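Local coordinates for alcohol dehydrogenase (Aeropyrum pernix, PDB 1H2B), which probably oxidises alcohols with NAD+ as the coenzyme, as a zinc-dependent dehydrogenase from a hyperthermophilic archaeon, at residues B[103-108]-B[307-312]; B[78-83]-B[166-171]; B[41-46]-B[143-148]. One frame throughout, in Å; residues are numbered along the deposited sequence.

How the contacts relate
The three contacts lie in one chain and alternate along it: 41-46, 78-83 and 103-108 come first, then 143-148, 166-171 and 307-312. Contacts 1 and 2 are close neighbours, their centres about 9 Å apart, and both touch the bound octanoic acid. Contact 3 lies about 13 Å from the centre of contact 1 and about 15 Å from that of contact 2, in the GroES-like part of the chain. Contacts 2 and 3 share a mixed sheet in which strands 44-52 and 81-88 are neighbours. Contact 2 holds zinc ligands and contact 1 coenzyme-binding backbone, while contact 3 joins the start of strand 44-52 to the end of strand 140-143 and the turn after it.

Contact 1 of 3, residues B[103-108]-B[307-312]; sequences LHPAVT and SLVGNY. With NAJ (nicotinamide-adenine-dinucleotide (acidic form)), chain I; OCA (octanoic acid (caprylic acid)), chain H.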
loop_
_atom_site.group_PDB
_atom_site.type_symbol
_atom_site.label_atom_id
_atom_site.label_comp_id
_atom_site.label_asym_id
_atom_site.label_seq_id
_atom_site.Cartn_x
_atom_site.Cartn_y
_atom_site.Cartn_z
ATOM N N LEU B 103 29.356 -2.067 -5.420
ATOM C CA LEU B 103 28.717 -1.797 -6.704
ATOM C C LEU B 103 27.364 -2.417 -6.865
ATOM O O LEU B 103 27.202 -3.647 -6.759
ATOM C CB LEU B 103 29.596 -2.254 -7.895
ATOM C CG LEU B 103 31.019 -1.690 -7.859
ATOM C CD1 LEU B 103 31.845 -2.201 -9.083
ATOM C CD2 LEU B 103 30.976 -0.176 -7.904
ATOM N N HIS B 104 26.365 -1.584 -7.180
ATOM C CA HIS B 104 25.094 -2.124 -7.645
ATOM C C HIS B 104 25.319 -2.839 -8.981
ATOM O O HIS B 104 26.083 -2.358 -9.813
ATOM C CB HIS B 104 24.102 -0.992 -7.863
ATOM C CG HIS B 104 22.714 -1.476 -8.117
ATOM N ND1 HIS B 104 22.313 -1.952 -9.345
ATOM C CD2 HIS B 104 21.675 -1.660 -7.274
ATOM C CE1 HIS B 104 21.065 -2.402 -9.259
ATOM N NE2 HIS B 104 20.655 -2.225 -8.005
ATOM N N PRO B 105 24.765 -4.034 -9.165
ATOM C CA PRO B 105 25.164 -4.792 -10.358
ATOM C C PRO B 105 24.657 -4.260 -11.679
ATOM O O PRO B 105 25.151 -4.726 -12.698
ATOM C CB PRO B 105 24.650 -6.221 -10.076
ATOM C CG PRO B 105 23.720 -6.108 -8.911
ATOM C CD PRO B 105 23.881 -4.802 -8.262
ATOM N N ALA B 106 23.681 -3.355 -11.703
ATOM C CA ALA B 106 23.140 -2.798 -12.949
ATOM C C ALA B 106 23.855 -1.501 -13.298
ATOM O O ALA B 106 24.160 -0.697 -12.417
ATOM C CB ALA B 106 21.658 -2.479 -12.767
ATOM N N VAL B 107 24.172 -1.327 -14.567
ATOM C CA VAL B 107 24.696 -0.081 -15.070
ATOM C C VAL B 107 23.559 0.544 -15.884
ATOM O O VAL B 107 23.141 -0.007 -16.909
ATOM C CB VAL B 107 25.959 -0.350 -15.949
ATOM C CG1 VAL B 107 26.315 0.939 -16.739
ATOM C CG2 VAL B 107 27.116 -0.780 -15.083
ATOM N N THR B 108 23.034 1.679 -15.419
ATOM C CA THR B 108 21.819 2.277 -15.995
ATOM C C THR B 108 22.024 3.740 -16.411
ATOM O O THR B 108 22.904 4.393 -15.894
ATOM C CB THR B 108 20.642 2.216 -14.974
ATOM O OG1 THR B 108 21.021 2.923 -13.796
ATOM C CG2 THR B 108 20.415 0.783 -14.476
ATOM N N SER B 307 10.989 -11.844 -7.832
ATOM C CA SER B 307 11.742 -10.719 -7.291
ATOM C C SER B 307 13.093 -10.721 -7.976
ATOM O O SER B 307 13.685 -11.783 -8.126
ATOM C CB SER B 307 11.919 -10.868 -5.771
ATOM O OG SER B 307 12.216 -9.603 -5.196
ATOM N N LEU B 308 13.555 -9.545 -8.399
ATOM C CA LEU B 308 14.723 -9.408 -9.275
ATOM C C LEU B 308 15.705 -8.422 -8.612
ATOM O O LEU B 308 15.434 -7.224 -8.564
ATOM C CB LEU B 308 14.286 -8.838 -10.644
ATOM C CG LEU B 308 15.448 -8.542 -11.622
ATOM C CD1 LEU B 308 16.208 -9.810 -11.983
ATOM C CD2 LEU B 308 14.838 -7.904 -12.902
ATOM N N VAL B 309 16.826 -8.968 -8.130
ATOM C CA VAL B 309 17.919 -8.161 -7.557
ATOM C C VAL B 309 17.310 -7.068 -6.697
ATOM O O VAL B 309 16.583 -7.375 -5.779
ATOM C CB VAL B 309 18.893 -7.693 -8.677
ATOM C CG1 VAL B 309 20.229 -7.187 -8.062
ATOM C CG2 VAL B 309 19.259 -8.826 -9.651
ATOM N N GLY B 310 17.644 -5.793 -6.933
ATOM C CA GLY B 310 16.917 -4.725 -6.249
ATOM C C GLY B 310 17.386 -3.407 -6.787
ATOM O O GLY B 310 18.170 -3.328 -7.740
ATOM N N ASN B 311 16.841 -2.341 -6.213
ATOM C CA ASN B 311 17.168 -1.028 -6.756
ATOM C C ASN B 311 18.271 -0.348 -5.917
ATOM O O ASN B 311 18.758 -0.911 -4.935
ATOM C CB ASN B 311 15.898 -0.197 -6.949
ATOM C CG ASN B 311 15.198 0.140 -5.657
ATOM O OD1 ASN B 311 15.833 0.345 -4.627
ATOM N ND2 ASN B 311 13.853 0.187 -5.696
ATOM N N TYR B 312 18.678 0.843 -6.356
ATOM C CA TYR B 312 19.819 1.492 -5.708
ATOM C C TYR B 312 19.517 1.876 -4.282
ATOM O O TYR B 312 20.355 1.718 -3.398
ATOM C CB TYR B 312 20.188 2.713 -6.511
ATOM C CG TYR B 312 21.420 3.436 -6.028
ATOM C CD1 TYR B 312 22.700 3.062 -6.465
ATOM C CD2 TYR B 312 21.292 4.492 -5.161
ATOM C CE1 TYR B 312 23.840 3.742 -6.072
ATOM C CE2 TYR B 312 22.443 5.207 -4.720
ATOM C CZ TYR B 312 23.699 4.825 -5.179
ATOM O OH TYR B 312 24.830 5.519 -4.759
HETATM P PA NAJ I . 23.352 -21.412 -3.457
HETATM O O1A NAJ I . 23.870 -22.548 -4.294
HETATM O O2A NAJ I . 24.315 -20.666 -2.519
HETATM O O5B NAJ I . 22.203 -21.881 -2.453
HETATM C C5B NAJ I . 21.197 -22.833 -2.827
HETATM C C4B NAJ I . 20.774 -23.461 -1.510
HETATM O O4B NAJ I . 19.619 -24.277 -1.790
HETATM C C3B NAJ I . 21.856 -24.323 -0.859
HETATM O O3B NAJ I . 22.023 -24.010 0.533
HETATM C C2B NAJ I . 21.254 -25.699 -1.108
HETATM O O2B NAJ I . 21.699 -26.706 -0.186
HETATM C C1B NAJ I . 19.741 -25.464 -1.017
HETATM N N9A NAJ I . 18.915 -26.491 -1.650
HETATM C C8A NAJ I . 19.159 -27.288 -2.777
HETATM N N7A NAJ I . 18.077 -28.080 -3.009
HETATM C C5A NAJ I . 17.153 -27.806 -2.042
HETATM C C6A NAJ I . 15.896 -28.290 -1.774
HETATM N N6A NAJ I . 15.321 -29.266 -2.490
HETATM N N1A NAJ I . 15.189 -27.736 -0.738
HETATM C C2A NAJ I . 15.727 -26.762 0.085
HETATM N N3A NAJ I . 16.975 -26.313 -0.173
HETATM C C4A NAJ I . 17.674 -26.832 -1.217
HETATM O O3 NAJ I . 22.647 -20.410 -4.470
HETATM P PN NAJ I . 22.530 -18.802 -4.403
HETATM O O1N NAJ I . 23.697 -18.186 -5.025
HETATM O O2N NAJ I . 22.123 -18.398 -3.043
HETATM O O5D NAJ I . 21.346 -18.590 -5.466
HETATM C C5D NAJ I . 20.048 -19.071 -5.123
HETATM C C4D NAJ I . 19.158 -19.027 -6.355
HETATM O O4D NAJ I . 18.839 -17.649 -6.618
HETATM C C3D NAJ I . 19.832 -19.529 -7.630
HETATM O O3D NAJ I . 18.809 -20.039 -8.504
HETATM C C2D NAJ I . 20.417 -18.245 -8.236
HETATM O O2D NAJ I . 20.682 -18.296 -9.610
HETATM C C1D NAJ I . 19.244 -17.301 -7.920
HETATM N N1N NAJ I . 19.475 -15.857 -7.983
HETATM C C2N NAJ I . 18.380 -15.088 -8.248
HETATM C C3N NAJ I . 18.498 -13.709 -8.261
HETATM C C7N NAJ I . 17.308 -12.877 -8.614
HETATM O O7N NAJ I . 17.543 -11.556 -8.687
HETATM N N7N NAJ I . 16.063 -13.333 -8.782
HETATM C C4N NAJ I . 19.737 -13.046 -7.977
HETATM C C5N NAJ I . 20.784 -13.903 -7.536
HETATM C C6N NAJ I . 20.656 -15.278 -7.576
HETATM C C1 OCA H . 21.765 -12.428 -10.529
HETATM C C2 OCA H . 20.700 -12.691 -11.604
HETATM C C3 OCA H . 20.262 -11.377 -12.274
HETATM C C4 OCA H . 19.513 -11.548 -13.586
HETATM C C5 OCA H . 19.302 -10.176 -14.226
HETATM C C6 OCA H . 18.362 -10.261 -15.426
HETATM C C7 OCA H . 18.030 -8.905 -16.039
HETATM C C8 OCA H . 17.098 -9.108 -17.221
HETATM O O1 OCA H . 22.379 -13.395 -9.997
HETATM O O2 OCA H . 22.005 -11.262 -10.154
#
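H104 reaches across to the backbone of G310: its NE2 donates a hydrogen bond to G310 O over 2.7 Å, with an N-H...O angle of 153°. The oxygen lies at the rim of the imidazole, almost in the ring plane, whereas the donor stands above the carbonyl plane of G310. Beside it, P105 CG packs on V309 CG1 at 3.8 Å, the two side chains sliding past each other in opposite directions.

The ring is fixed from its other nitrogen too. H104 ND1 accepts from A106 N at 3.1 Å, so both nitrogens of this buried imidazole are satisfied and the ring is held against rotation. H104 CG stands anti to its backbone N (chi1 -170°), which carries the ring across toward 307-312, and P105 CD covers part of one ring face, offset toward the rim.

V309 turns its other methyl to the ligands, CG2 lying 3.7 Å from O2 of octanoic acid. Its backbone N donates to O7N of the nicotinamide carboxamide at 2.7 Å, and the N7N of the same group donates to S307 O at 2.9 Å. Two backbone groups thus grip the amide and fix its rotation, while L308 CD1 packs on C5 of the fatty acid at 3.8 Å.

Farther out, the OH of Y312 bonds to V148 O, and R116 of the third subunit makes a cation-pi contact with its ring. Helix 166-181 contributes I171, which touches H104 and V309. The contact therefore joins the loop after strand 100-103 to the one running from strand 303-306, the outermost strand, within this chain, of the six-stranded parallel sheet, into helix 312-323.

Contact 2 of 3, residues B[78-83]-B[166-171]; sequences GHENVG and LADAGI. With ZN (zinc ion), chain J; OCA (octanoic acid (caprylic acid)), chain H.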
loop_
_atom_site.group_PDB
_atom_site.type_symbol
_atom_site.label_atom_id
_atom_site.label_comp_id
_atom_site.label_asym_id
_atom_site.label_seq_id
_atom_site.Cartn_x
_atom_site.Cartn_y
_atom_site.Cartn_z
ATOM N N GLY B 78 31.331 -12.180 -13.076
ATOM C CA GLY B 78 31.440 -11.656 -11.699
ATOM C C GLY B 78 30.559 -10.427 -11.532
ATOM O O GLY B 78 30.918 -9.348 -12.026
ATOM N N HIS B 79 29.447 -10.558 -10.808
ATOM C CA HIS B 79 28.501 -9.434 -10.695
ATOM C C HIS B 79 28.195 -9.044 -9.243
ATOM O O HIS B 79 27.198 -8.337 -8.982
ATOM C CB HIS B 79 27.178 -9.761 -11.426
ATOM C CG HIS B 79 26.541 -11.029 -10.947
ATOM N ND1 HIS B 79 26.878 -12.266 -11.465
ATOM C CD2 HIS B 79 25.547 -11.249 -10.046
ATOM C CE1 HIS B 79 26.151 -13.193 -10.858
ATOM N NE2 HIS B 79 25.354 -12.610 -9.981
ATOM N N GLU B 80 29.083 -9.401 -8.342
ATOM C CA GLU B 80 28.875 -9.193 -6.914
ATOM C C GLU B 80 30.150 -8.602 -6.352
ATOM O O GLU B 80 30.993 -9.262 -5.740
ATOM C CB GLU B 80 28.458 -10.542 -6.267
ATOM C CG GLU B 80 28.118 -10.435 -4.790
ATOM C CD GLU B 80 27.537 -11.742 -4.292
ATOM O OE1 GLU B 80 28.335 -12.563 -3.820
ATOM O OE2 GLU B 80 26.310 -11.933 -4.400
ATOM N N ASN B 81 30.290 -7.279 -6.540
ATOM C CA ASN B 81 31.628 -6.683 -6.459
ATOM C C ASN B 81 31.810 -5.562 -5.463
ATOM O O ASN B 81 30.981 -4.673 -5.379
ATOM C CB ASN B 81 31.989 -6.157 -7.848
ATOM C CG ASN B 81 31.967 -7.292 -8.868
ATOM O OD1 ASN B 81 32.634 -8.301 -8.643
ATOM N ND2 ASN B 81 31.258 -7.108 -9.976
ATOM N N VAL B 82 32.936 -5.605 -4.756
ATOM C CA VAL B 82 33.418 -4.468 -3.957
ATOM C C VAL B 82 34.860 -4.168 -4.342
ATOM O O VAL B 82 35.559 -5.054 -4.880
ATOM C CB VAL B 82 33.383 -4.721 -2.424
ATOM C CG1 VAL B 82 31.917 -4.707 -1.908
ATOM C CG2 VAL B 82 34.144 -6.002 -2.042
ATOM N N GLY B 83 35.303 -2.943 -4.085
ATOM C CA GLY B 83 36.666 -2.625 -4.440
ATOM C C GLY B 83 36.979 -1.189 -4.057
ATOM O O GLY B 83 36.350 -0.609 -3.184
ATOM N N LEU B 166 26.740 -8.507 -0.333
ATOM C CA LEU B 166 25.570 -7.609 -0.227
ATOM C C LEU B 166 25.182 -7.049 -1.610
ATOM O O LEU B 166 24.012 -6.678 -1.839
ATOM C CB LEU B 166 25.855 -6.418 0.752
ATOM C CG LEU B 166 26.251 -6.902 2.146
ATOM C CD1 LEU B 166 26.578 -5.643 2.919
ATOM C CD2 LEU B 166 25.068 -7.627 2.860
ATOM N N ALA B 167 26.149 -6.997 -2.547
ATOM C CA ALA B 167 25.939 -6.375 -3.856
ATOM C C ALA B 167 25.012 -7.156 -4.781
ATOM O O ALA B 167 24.464 -6.595 -5.715
ATOM C CB ALA B 167 27.285 -6.190 -4.570
ATOM N N ASP B 168 24.777 -8.436 -4.474
ATOM C CA ASP B 168 23.862 -9.204 -5.313
ATOM C C ASP B 168 23.042 -10.180 -4.448
ATOM O O ASP B 168 21.816 -10.087 -4.376
ATOM C CB ASP B 168 24.652 -9.975 -6.354
ATOM C CG ASP B 168 23.777 -10.678 -7.327
ATOM O OD1 ASP B 168 23.869 -11.940 -7.339
ATOM O OD2 ASP B 168 22.982 -10.083 -8.088
ATOM N N ALA B 169 23.718 -11.093 -3.766
ATOM C CA ALA B 169 22.998 -11.977 -2.831
ATOM C C ALA B 169 22.205 -11.183 -1.802
ATOM O O ALA B 169 20.997 -11.452 -1.594
ATOM C CB ALA B 169 23.956 -12.918 -2.090
ATOM N N GLY B 170 22.852 -10.181 -1.185
ATOM C CA GLY B 170 22.179 -9.423 -0.135
ATOM C C GLY B 170 21.031 -8.577 -0.655
ATOM O O GLY B 170 19.932 -8.639 -0.086
ATOM N N ILE B 171 21.289 -7.789 -1.700
ATOM C CA ILE B 171 20.258 -6.859 -2.196
ATOM C C ILE B 171 19.035 -7.690 -2.686
ATOM O O ILE B 171 17.893 -7.281 -2.455
ATOM C CB ILE B 171 20.830 -5.900 -3.261
ATOM C CG1 ILE B 171 19.763 -4.876 -3.665
ATOM C CG2 ILE B 171 21.365 -6.681 -4.504
ATOM C CD1 ILE B 171 20.163 -3.989 -4.849
HETATM ZN ZN ZN J . 23.883 -13.411 -8.767
HETATM C C1 OCA H . 21.765 -12.428 -10.529
HETATM C C2 OCA H . 20.700 -12.691 -11.604
HETATM C C3 OCA H . 20.262 -11.377 -12.274
HETATM C C4 OCA H . 19.513 -11.548 -13.586
HETATM C C5 OCA H . 19.302 -10.176 -14.226
HETATM C C6 OCA H . 18.362 -10.261 -15.426
HETATM C C7 OCA H . 18.030 -8.905 -16.039
HETATM C C8 OCA H . 17.098 -9.108 -17.221
HETATM O O1 OCA H . 22.379 -13.395 -9.997
HETATM O O2 OCA H . 22.005 -11.262 -10.154
#
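H79 and D168 converge on one zinc ion with their flat groups turned 90° apart. NE2 of H79 binds the metal at 2.1 Å and OD1 of D168 at 2.0 Å. These two ligand atoms, NE2 of H79 and OD1 of D168, come within 3.1 Å of each other without a hydrogen bond, the carboxylate oxygen lying at the edge of the imidazole near its plane. O1 of octanoic acid adds a bond of 1.9 Å to the zinc.

E80 crosses D168 at about a right angle. Its CG is anti to the backbone N (chi1 -176°) and packs against D168 CB at 3.8 Å. Farther along the extended chain, E80 OE2 accepts from A169 N at 2.8 Å; the amide approaches on the anti side, 27° out of the carboxylate plane. E80 OE1 forms a salt bridge with R354, an NAD-binding residue. An alanine in place of E80 would probably leave A169 N and the R354 guanidinium without this carboxylate partner and loosen the packing beside D168.

C54 completes the set of protein ligands. This Cys-His-Asp zinc site, with octanoic acid bound to the metal and the coenzyme beside it, is consistent with the catalytic zinc site of the zinc-containing alcohol dehydrogenase family.

Contact 3 of 3, residues B[41-46]-B[143-148]; sequences RFDVIV and TSHRSV
D43 and H145 meet through a pair of hydrogen bonds that use both carboxylate oxygens. H145 ND1 donates to D43 OD2 at 2.7 Å, with OD2 lying close to the imidazole plane, and H145 N donates to D43 OD1 at 2.8 Å. Both donors come from the syn side, the ring nitrogen 21° out of the carboxylate plane, and the carboxylate and ring planes are 43° apart. D43 CG sits between the backbone N and the carbonyl carbon (chi1 56°), which brings the carboxylate over toward H145. One face of the H145 ring is partly covered by R146 CG. Nearby, R41 NH1 forms a salt bridge with E127.

Backbone bonds tie V44 to T143 in an antiparallel, hydrogen-bonded pair: T143 N donates to V44 O at 2.8 Å, and V44 N to T143 O at 3.1 Å. D43 and V44 both face T143, which makes a classic beta bulge. Just beyond, S144 OG accepts from R146 N and forms an ST turn.

A water links the two segments. It donates to R41 O at 2.7 Å and to D43 OD2, and accepts from S144 OG at 2.6 Å.

Apolar contact runs along the V44 side chain, which lies alongside that of T143 and points the same way, with V44 CB 4.0 Å from T143 CG2. V44 CG2 packs on H145 CB at 3.9 Å, while F42 offers its ring edge to T143 CA. I85 and V88 of strand 81-88 also touch V44.

Such a two-point grip fixes the turn of H145 against the strand end, and the nearby carboxylate would probably favour a protonated imidazole, giving the pair some ionic character.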
loop_
_atom_site.group_PDB
_atom_site.type_symbol
_atom_site.label_atom_id
_atom_site.label_comp_id
_atom_site.label_asym_id
_atom_site.label_seq_id
_atom_site.Cartn_x
_atom_site.Cartn_y
_atom_site.Cartn_z
ATOM N N ARG B 41 29.246 5.865 -20.699
ATOM C CA ARG B 41 28.555 5.618 -19.441
ATOM C C ARG B 41 29.446 4.870 -18.463
ATOM O O ARG B 41 29.158 4.836 -17.256
ATOM C CB ARG B 41 27.268 4.820 -19.654
ATOM C CG ARG B 41 27.549 3.333 -19.950
ATOM C CD ARG B 41 26.374 2.545 -20.509
ATOM N NE ARG B 41 25.109 2.858 -19.843
ATOM C CZ ARG B 41 24.016 2.100 -19.898
ATOM N NH1 ARG B 41 24.018 0.953 -20.573
ATOM N NH2 ARG B 41 22.917 2.483 -19.266
ATOM N N PHE B 42 30.539 4.288 -18.976
ATOM C CA PHE B 42 31.499 3.646 -18.098
ATOM C C PHE B 42 32.493 4.656 -17.604
ATOM O O PHE B 42 33.626 4.748 -18.099
ATOM C CB PHE B 42 32.164 2.469 -18.825
ATOM C CG PHE B 42 31.181 1.414 -19.198
ATOM C CD1 PHE B 42 30.729 1.316 -20.513
ATOM C CD2 PHE B 42 30.686 0.543 -18.228
ATOM C CE1 PHE B 42 29.761 0.324 -20.845
ATOM C CE2 PHE B 42 29.730 -0.421 -18.541
ATOM C CZ PHE B 42 29.270 -0.523 -19.871
ATOM N N ASP B 43 32.066 5.435 -16.616
ATOM C CA ASP B 43 32.865 6.571 -16.189
ATOM C C ASP B 43 33.581 6.297 -14.845
ATOM O O ASP B 43 34.148 7.202 -14.232
ATOM C CB ASP B 43 32.002 7.826 -16.124
ATOM C CG ASP B 43 30.792 7.665 -15.227
ATOM O OD1 ASP B 43 30.706 6.636 -14.503
ATOM O OD2 ASP B 43 29.874 8.508 -15.213
ATOM N N VAL B 44 33.610 5.029 -14.422
ATOM C CA VAL B 44 34.364 4.638 -13.232
ATOM C C VAL B 44 35.075 3.325 -13.476
ATOM O O VAL B 44 34.490 2.418 -14.028
ATOM C CB VAL B 44 33.448 4.423 -11.972
ATOM C CG1 VAL B 44 34.238 3.849 -10.802
ATOM C CG2 VAL B 44 32.776 5.733 -11.581
ATOM N N ILE B 45 36.350 3.259 -13.113
ATOM C CA ILE B 45 37.030 1.955 -13.037
ATOM C C ILE B 45 37.384 1.647 -11.582
ATOM O O ILE B 45 37.926 2.483 -10.851
ATOM C CB ILE B 45 38.287 1.901 -13.950
ATOM C CG1 ILE B 45 37.848 1.997 -15.406
ATOM C CG2 ILE B 45 39.075 0.577 -13.692
ATOM C CD1 ILE B 45 39.001 2.301 -16.372
ATOM N N VAL B 46 37.073 0.413 -11.162
ATOM C CA VAL B 46 37.325 -0.050 -9.812
ATOM C C VAL B 46 38.397 -1.112 -9.826
ATOM O O VAL B 46 38.403 -1.969 -10.711
ATOM C CB VAL B 46 36.005 -0.650 -9.216
ATOM C CG1 VAL B 46 36.241 -1.321 -7.896
ATOM C CG2 VAL B 46 34.956 0.454 -9.100
ATOM N N THR B 143 32.514 0.508 -14.644
ATOM C CA THR B 143 31.115 0.591 -14.262
ATOM C C THR B 143 30.666 2.035 -14.388
ATOM O O THR B 143 31.456 2.855 -14.858
ATOM C CB THR B 143 30.923 -0.008 -12.839
ATOM O OG1 THR B 143 29.524 -0.038 -12.564
ATOM C CG2 THR B 143 31.546 0.862 -11.751
ATOM N N SER B 144 29.445 2.340 -13.923
ATOM C CA SER B 144 28.901 3.713 -13.938
ATOM C C SER B 144 28.936 4.274 -12.524
ATOM O O SER B 144 28.742 3.574 -11.538
ATOM C CB SER B 144 27.462 3.723 -14.410
ATOM O OG SER B 144 26.857 5.008 -14.150
ATOM N N HIS B 145 29.185 5.589 -12.403
ATOM C CA HIS B 145 29.138 6.215 -11.090
ATOM C C HIS B 145 27.748 6.028 -10.462
ATOM O O HIS B 145 27.659 6.008 -9.228
ATOM C CB HIS B 145 29.476 7.740 -11.173
ATOM C CG HIS B 145 28.382 8.560 -11.766
ATOM N ND1 HIS B 145 28.264 8.779 -13.119
ATOM C CD2 HIS B 145 27.326 9.196 -11.190
ATOM C CE1 HIS B 145 27.183 9.503 -13.359
ATOM N NE2 HIS B 145 26.607 9.780 -12.207
ATOM N N ARG B 146 26.724 5.845 -11.301
ATOM C CA ARG B 146 25.355 5.628 -10.800
ATOM C C ARG B 146 25.246 4.288 -10.047
ATOM O O ARG B 146 24.286 4.095 -9.296
ATOM C CB ARG B 146 24.307 5.666 -11.903
ATOM C CG ARG B 146 24.109 7.079 -12.428
ATOM C CD ARG B 146 22.988 7.149 -13.450
ATOM N NE ARG B 146 21.755 7.496 -12.746
ATOM C CZ ARG B 146 20.756 6.660 -12.507
ATOM N NH1 ARG B 146 20.803 5.411 -12.935
ATOM N NH2 ARG B 146 19.694 7.083 -11.848
ATOM N N SER B 147 26.207 3.393 -10.229
ATOM C CA SER B 147 26.156 2.072 -9.590
ATOM C C SER B 147 26.945 2.061 -8.299
ATOM O O SER B 147 26.976 1.073 -7.585
ATOM C CB SER B 147 26.766 1.004 -10.544
ATOM O OG SER B 147 26.147 1.047 -11.810
ATOM N N VAL B 148 27.670 3.157 -8.024
ATOM C CA VAL B 148 28.574 3.165 -6.890
ATOM C C VAL B 148 27.928 3.629 -5.583
ATOM O O VAL B 148 27.232 4.655 -5.555
ATOM C CB VAL B 148 29.774 4.113 -7.186
ATOM C CG1 VAL B 148 30.710 4.260 -5.976
ATOM C CG2 VAL B 148 30.565 3.558 -8.333
HETATM O O HOH W 1 27.495 6.646 -16.116
#